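Local atomic coordinates of endonuclease 2 (Arabidopsis thaliana, PDB entry 4CXP), a protein that cuts RNA and single-stranded DNA, and less readily double-stranded DNA, leaving 5'-phosphate ends with the help of divalent metal ions. Residues A[167-172]-A[242-247]; A[2-7]-A[160-165]. One frame throughout, in Å; residues are numbered along the deposited sequence. Where two conformers were deposited one is given.

Contact 1 of 2, residues A[167-172]-A[242-247]; sequences ADLYNS and IVYQRL. With NAG (2-acetamido-2-deoxy-beta-D-glucopyranose), chain D.
The phenol oxygens of Tyr-170 and Tyr-244 are hydrogen-bonded, OH to OH 2.7 Å. The two side chains come at each other from opposite directions. Their rings are not stacked. The hydroxyl of Tyr-244 sits at the edge of the Tyr-170 ring, in its plane, with Tyr-244 OH 3.4 Å from Tyr-170 CE2. Against the Tyr-244 ring, the Tyr-170 OH approaches obliquely, 3.4 Å from Tyr-244 CZ. In Tyr-170 the first torsion places CG beside the backbone N, anti to the carbonyl carbon (chi1 -63°), and from there the ring reaches across to helix 233-262.

A sugar completes the contact. The acetamide methyl of an N-acetylglucosamine lies over the centre of one face of the Tyr-244 ring, a CH-pi contact, with NAG C8 3.5 Å from Tyr-244 CE2. The same methyl touches the partner hydroxyl, with NAG C8 3.6 Å from Tyr-170 OH. Leu-169 adds a looser touch, its CD1 4.2 Å from Tyr-244 OH. Around the pair, Met-177 of helix 176-187 packs on both tyrosines, Ala-180 on Tyr-170 and Leu-181 on Tyr-244. That helix also carries Asn-184, the glycosylated asparagine beside these residues.

The contact thus joins the turn where helix 153-169 gives out, through Tyr-170, to the long helix 233-262. The backbones stay well apart, so long aromatic side chains span the gap. The chemistry is mixed: the phenol oxygen pair ties the two side chains together, while the sugar methyl packs on one face of Tyr-244.

Contact 2 of 2, residues A[2-7]-A[160-165]; sequences GKEGHE and NIIETA. With ZN (zinc ion), chain G.
Glu-4 and Gly-5 lean on Ile-162 and Glu-163 where the segments 3-7 and 160-165 cross, their axes 9.5 Å apart at closest and 81° between their directions. Along 2-7, Gly-2 comes first as the N-cap residue of helix 3-15. Its backbone is also hydrogen-bonded to Asp-158. The end of the Lys-3 chain leads away from 160-165. In one of the two conformers of Glu-7, Lys-3 NZ forms a salt bridge with Glu-7 OE2, one helical turn on.

Glu-4 makes most of the contact on the 2-7 side. Its CB rests on Ile-162, with Glu-4 CB 3.6 Å from Ile-162 CG2. The chain then bends (chi2 85°), which brings the carboxylate against the stem of Glu-163, with Glu-4 OE2 3.5 Å from Glu-163 CG. The two side chains cross nearly at right angles, and their carboxylate planes stand 86° apart. Like charges meet here: Glu-4 OE2 is 3.6 Å from Glu-163 OE2. One water donates to both groups, 2.7 Å from Glu-4 OE1 and 3.0 Å from Glu-163 OE2. An alanine here would keep the CB packing but would probably leave the water with one of its two carboxylates and uncover the stem of Glu-163.

Gly-5 offers bare backbone to Ile-162, with Gly-5 CA 3.9 Å from Ile-162 CD1. A CB at this point would be tight against that methyl. His-6 turns to the metal site, where its NE2 binds zinc at 2.0 Å, together with the Trp-1 carbonyl and Asp-124.

Helix 3-15 is thus seated on helix 153-169 right beside a metal ligand, within the substrate-binding part of this S1/P1-type nuclease. The shared water probably eases the repulsion between the two glutamates, and their closeness may raise the pKa of one of them.

The two contacts share helix 153-169 and lie close together, with centres about 7 Å apart. Along the chain they come in series: contact 2 joins 2-7 to 160-165, and contact 1 then joins 167-172 to 242-247. A probable hydrogen bond from Tyr-170 N to Ala-165 O (3.0 Å) ties the turn after helix 153-169 back to its last part. Helix 233-262 packs against both partners of contact 2: Val-243 CG1 meets Ile-162 CG1 at 3.8 Å, and Leu-247 touches the backbone of Gly-5. Helices 3-15, 153-169 and 233-262 therefore form one packed group within the S1/P1 nuclease fold. It runs from a zinc ligand, His-6, to tyrosines that a glycan touches.

Contact 1 of 2, residues A[167-172]-A[242-247]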
loop_
_atom_site.group_PDB
_atom_site.type_symbol
_atom_site.label_atom_id
_atom_site.label_comp_id
_atom_site.label_asym_id
_atom_site.label_seq_id
_atom_site.Cartn_x
_atom_site.Cartn_y
_atom_site.Cartn_z
ATOM N N ALA A 167 16.081 5.475 -10.072
ATOM C CA ALA A 167 17.036 5.922 -11.076
ATOM C C ALA A 167 18.214 6.670 -10.444
ATOM O O ALA A 167 19.363 6.268 -10.596
ATOM C CB ALA A 167 16.334 6.801 -12.106
ATOM N N ASP A 168 17.942 7.769 -9.764
ATOM C CA ASP A 168 18.978 8.690 -9.362
ATOM C C ASP A 168 19.763 8.192 -8.175
ATOM O O ASP A 168 20.976 8.404 -8.105
ATOM C CB ASP A 168 18.429 10.080 -8.984
ATOM C CG ASP A 168 17.897 10.900 -10.128
ATOM O OD1 ASP A 168 17.697 10.389 -11.238
ATOM O OD2 ASP A 168 17.658 12.131 -9.871
ATOM N N LEU A 169 19.090 7.620 -7.187
ATOM C CA LEU A 169 19.746 7.216 -5.945
ATOM C C LEU A 169 20.232 5.776 -5.994
ATOM O O LEU A 169 21.282 5.465 -5.441
ATOM C CB LEU A 169 18.831 7.423 -4.728
ATOM C CG LEU A 169 18.303 8.837 -4.554
ATOM C CD1 LEU A 169 17.395 8.893 -3.344
ATOM C CD2 LEU A 169 19.423 9.853 -4.435
ATOM N N TYR A 170 19.480 4.898 -6.660
ATOM C CA TYR A 170 19.794 3.487 -6.685
ATOM C C TYR A 170 20.310 3.019 -8.036
ATOM O O TYR A 170 20.505 1.817 -8.238
ATOM C CB TYR A 170 18.613 2.616 -6.197
ATOM C CG TYR A 170 18.281 2.915 -4.749
ATOM C CD1 TYR A 170 18.962 2.294 -3.710
ATOM C CD2 TYR A 170 17.327 3.849 -4.413
ATOM C CE1 TYR A 170 18.694 2.600 -2.387
ATOM C CE2 TYR A 170 17.061 4.161 -3.103
ATOM C CZ TYR A 170 17.738 3.548 -2.086
ATOM O OH TYR A 170 17.453 3.854 -0.782
ATOM N N ASN A 171 20.596 3.943 -8.945
ATOM C CA ASN A 171 21.330 3.588 -10.159
ATOM C C ASN A 171 20.636 2.470 -10.935
ATOM O O ASN A 171 21.288 1.595 -11.478
ATOM C CB ASN A 171 22.764 3.211 -9.811
ATOM C CG ASN A 171 23.442 4.307 -9.028
ATOM O OD1 ASN A 171 23.727 5.380 -9.565
ATOM N ND2 ASN A 171 23.692 4.058 -7.753
ATOM N N SER A 172 19.306 2.515 -10.969
ATOM C CA SER A 172 18.490 1.540 -11.692
ATOM C C SER A 172 18.581 0.117 -11.155
ATOM O O SER A 172 18.192 -0.823 -11.852
ATOM C CB SER A 172 18.885 1.483 -13.159
ATOM O OG SER A 172 19.937 0.543 -13.324
ATOM N N ILE A 242 9.340 9.344 4.208
ATOM C CA ILE A 242 7.994 8.868 4.535
ATOM C C ILE A 242 7.562 7.812 3.517
ATOM O O ILE A 242 6.885 6.868 3.899
ATOM C CB ILE A 242 6.961 10.012 4.774
ATOM C CG1 ILE A 242 5.559 9.483 5.060
ATOM C CG2 ILE A 242 6.806 10.886 3.573
ATOM C CD1 ILE A 242 5.458 8.559 6.240
ATOM N N VAL A 243 7.958 7.937 2.253
ATOM C CA VAL A 243 7.729 6.863 1.309
ATOM C C VAL A 243 8.412 5.575 1.801
ATOM O O VAL A 243 7.804 4.509 1.827
ATOM C CB VAL A 243 8.161 7.268 -0.105
ATOM C CG1 VAL A 243 8.161 6.075 -1.049
ATOM C CG2 VAL A 243 7.237 8.371 -0.620
ATOM N N TYR A 244 9.686 5.674 2.175
ATOM C CA TYR A 244 10.390 4.518 2.725
ATOM C C TYR A 244 9.635 3.902 3.908
ATOM O O TYR A 244 9.472 2.692 3.991
ATOM C CB TYR A 244 11.784 4.903 3.169
ATOM C CG TYR A 244 12.809 5.256 2.115
ATOM C CD1 TYR A 244 12.763 4.794 0.811
ATOM C CD2 TYR A 244 13.905 6.018 2.487
ATOM C CE1 TYR A 244 13.782 5.084 -0.088
ATOM C CE2 TYR A 244 14.936 6.300 1.599
ATOM C CZ TYR A 244 14.861 5.820 0.318
ATOM O OH TYR A 244 15.898 6.053 -0.580
ATOM N N GLN A 245 9.202 4.757 4.828
ATOM C CA GLN A 245 8.474 4.304 6.012
ATOM C C GLN A 245 7.226 3.518 5.615
ATOM O O GLN A 245 6.963 2.449 6.162
ATOM C CB GLN A 245 8.085 5.506 6.860
ATOM C CG GLN A 245 7.347 5.168 8.156
ATOM C CD GLN A 245 6.470 6.309 8.585
ATOM O OE1 GLN A 245 6.958 7.379 8.934
ATOM N NE2 GLN A 245 5.164 6.102 8.514
ATOM N N ARG A 246 6.438 4.067 4.702
ATOM C CA ARG A 246 5.190 3.429 4.331
ATOM C C ARG A 246 5.380 2.137 3.573
ATOM O O ARG A 246 4.617 1.190 3.761
ATOM C CB ARG A 246 4.312 4.394 3.531
ATOM C CG ARG A 246 3.876 5.652 4.270
ATOM C CD ARG A 246 3.155 5.391 5.584
ATOM N NE ARG A 246 1.791 4.937 5.349
ATOM C CZ ARG A 246 0.954 4.579 6.323
ATOM N NH1 ARG A 246 1.410 4.359 7.547
ATOM N NH2 ARG A 246 -0.331 4.460 6.048
ATOM N N LEU A 247 6.414 2.057 2.728
ATOM C CA LEU A 247 6.736 0.817 2.050
ATOM C C LEU A 247 7.182 -0.258 3.043
ATOM O O LEU A 247 6.768 -1.412 2.963
ATOM C CB LEU A 247 7.799 1.042 0.982
ATOM C CG LEU A 247 7.415 1.950 -0.184
ATOM C CD1 LEU A 247 8.632 2.223 -1.060
ATOM C CD2 LEU A 247 6.274 1.392 -1.010
HETATM C C1 NAG D . 18.224 3.750 6.084
HETATM C C2 NAG D . 17.717 4.760 5.060
HETATM C C3 NAG D . 18.781 5.819 4.812
HETATM C C4 NAG D . 19.202 6.451 6.127
HETATM C C5 NAG D . 19.587 5.374 7.135
HETATM C C6 NAG D . 19.907 5.928 8.519
HETATM C C7 NAG D . 16.115 3.636 3.623
HETATM C C8 NAG D . 15.832 2.974 2.313
HETATM N N2 NAG D . 17.334 4.112 3.824
HETATM O O3 NAG D . 18.283 6.789 3.910
HETATM O O4 NAG D . 20.295 7.312 5.873
HETATM O O5 NAG D . 18.514 4.458 7.279
HETATM O O6 NAG D . 18.802 6.637 9.030
HETATM O O7 NAG D . 15.236 3.674 4.498
#

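Contact 2 of 2, residues A[2-7]-A[160-165]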
loop_
_atom_site.group_PDB
_atom_site.type_symbol
_atom_site.label_atom_id
_atom_site.label_comp_id
_atom_site.label_asym_id
_atom_site.label_seq_id
_atom_site.Cartn_x
_atom_site.Cartn_y
_atom_site.Cartn_z
ATOM N N GLY A 2 2.032 2.425 -7.701
ATOM C CA GLY A 2 2.346 1.774 -8.962
ATOM C C GLY A 2 3.124 0.492 -8.765
ATOM O O GLY A 2 3.265 -0.042 -7.657
ATOM N N LYS A 3 3.651 -0.028 -9.866
ATOM C CA LYS A 3 4.269 -1.319 -9.877
ATOM C C LYS A 3 5.399 -1.443 -8.880
ATOM O O LYS A 3 5.512 -2.440 -8.174
ATOM C CB LYS A 3 4.788 -1.620 -11.291
ATOM C CG LYS A 3 5.611 -2.876 -11.438
ATOM C CD LYS A 3 6.124 -3.012 -12.862
ATOM C CE LYS A 3 6.841 -4.325 -13.112
ATOM N NZ LYS A 3 8.288 -4.232 -12.792
ATOM N N GLU A 4 6.269 -0.439 -8.835
ATOM C CA GLU A 4 7.467 -0.538 -8.015
ATOM C C GLU A 4 7.109 -0.617 -6.530
ATOM O O GLU A 4 7.693 -1.408 -5.787
ATOM C CB GLU A 4 8.402 0.649 -8.271
ATOM C CG GLU A 4 8.845 0.809 -9.724
ATOM C CD GLU A 4 7.872 1.582 -10.620
ATOM O OE1 GLU A 4 6.779 2.031 -10.168
ATOM O OE2 GLU A 4 8.230 1.770 -11.806
ATOM N N GLY A 5 6.172 0.214 -6.085
ATOM C CA GLY A 5 5.800 0.200 -4.683
ATOM C C GLY A 5 5.238 -1.137 -4.253
ATOM O O GLY A 5 5.592 -1.654 -3.196
ATOM N N HIS A 6 4.321 -1.700 -5.047
ATOM C CA HIS A 6 3.777 -3.015 -4.704
ATOM C C HIS A 6 4.833 -4.103 -4.720
ATOM O O HIS A 6 4.817 -5.005 -3.890
ATOM C CB HIS A 6 2.606 -3.397 -5.609
ATOM C CG HIS A 6 1.393 -2.584 -5.328
ATOM N ND1 HIS A 6 0.622 -2.777 -4.202
ATOM C CD2 HIS A 6 0.866 -1.520 -5.966
ATOM C CE1 HIS A 6 -0.330 -1.856 -4.178
ATOM N NE2 HIS A 6 -0.212 -1.080 -5.239
ATOM N N GLU A 7 5.742 -4.051 -5.693
ATOM C CA GLU A 7 6.802 -5.052 -5.746
ATOM C C GLU A 7 7.659 -4.998 -4.487
ATOM O O GLU A 7 7.990 -6.033 -3.922
ATOM C CB GLU A 7 7.685 -4.876 -6.979
ATOM C CG GLU A 7 7.077 -5.379 -8.263
ATOM C CD GLU A 7 8.002 -5.177 -9.446
ATOM O OE1 GLU A 7 8.918 -4.324 -9.375
ATOM O OE2 GLU A 7 7.805 -5.854 -10.459
ATOM N N ASN A 160 6.050 8.550 -9.067
ATOM C CA ASN A 160 7.201 9.376 -9.458
ATOM C C ASN A 160 8.298 9.431 -8.421
ATOM O O ASN A 160 9.476 9.360 -8.783
ATOM C CB ASN A 160 6.826 10.808 -9.839
ATOM C CG ASN A 160 5.913 10.874 -11.031
ATOM O OD1 ASN A 160 6.354 10.872 -12.200
ATOM N ND2 ASN A 160 4.664 10.957 -10.769
ATOM N N ILE A 161 7.959 9.578 -7.140
ATOM C CA ILE A 161 8.995 9.619 -6.115
ATOM C C ILE A 161 9.832 8.329 -6.177
ATOM O O ILE A 161 11.062 8.372 -6.206
ATOM C CB ILE A 161 8.424 9.837 -4.706
ATOM C CG1 ILE A 161 7.772 11.220 -4.593
ATOM C CG2 ILE A 161 9.512 9.657 -3.672
ATOM C CD1 ILE A 161 6.905 11.369 -3.367
ATOM N N ILE A 162 9.156 7.184 -6.181
ATOM C CA ILE A 162 9.866 5.913 -6.180
ATOM C C ILE A 162 10.718 5.746 -7.446
ATOM O O ILE A 162 11.869 5.326 -7.368
ATOM C CB ILE A 162 8.879 4.745 -6.008
ATOM C CG1 ILE A 162 8.235 4.799 -4.622
ATOM C CG2 ILE A 162 9.584 3.408 -6.217
ATOM C CD1 ILE A 162 7.033 3.888 -4.487
ATOM N N GLU A 163 10.147 6.069 -8.598
ATOM C CA GLU A 163 10.871 5.914 -9.855
ATOM C C GLU A 163 12.104 6.800 -9.904
ATOM O O GLU A 163 13.153 6.388 -10.408
ATOM C CB GLU A 163 9.958 6.237 -11.036
ATOM C CG GLU A 163 8.911 5.206 -11.360
ATOM C CD GLU A 163 7.836 5.749 -12.318
ATOM O OE1 GLU A 163 7.783 6.976 -12.582
ATOM O OE2 GLU A 163 7.003 4.957 -12.776
ATOM N N THR A 164 11.981 8.032 -9.437
ATOM C CA THR A 164 13.103 8.952 -9.450
ATOM C C THR A 164 14.177 8.477 -8.493
ATOM O O THR A 164 15.370 8.546 -8.795
ATOM C CB THR A 164 12.619 10.374 -9.144
ATOM O OG1 THR A 164 11.655 10.746 -10.130
ATOM C CG2 THR A 164 13.757 11.350 -9.144
ATOM N N ALA A 165 13.777 7.974 -7.326
ATOM C CA ALA A 165 14.754 7.403 -6.405
ATOM C C ALA A 165 15.461 6.188 -7.021
ATOM O O ALA A 165 16.686 6.065 -6.938
ATOM C CB ALA A 165 14.108 7.032 -5.093
HETATM ZN ZN ZN G . -1.228 0.624 -5.595
HETATM O O HOH W 1 4.900 3.245 -11.607
#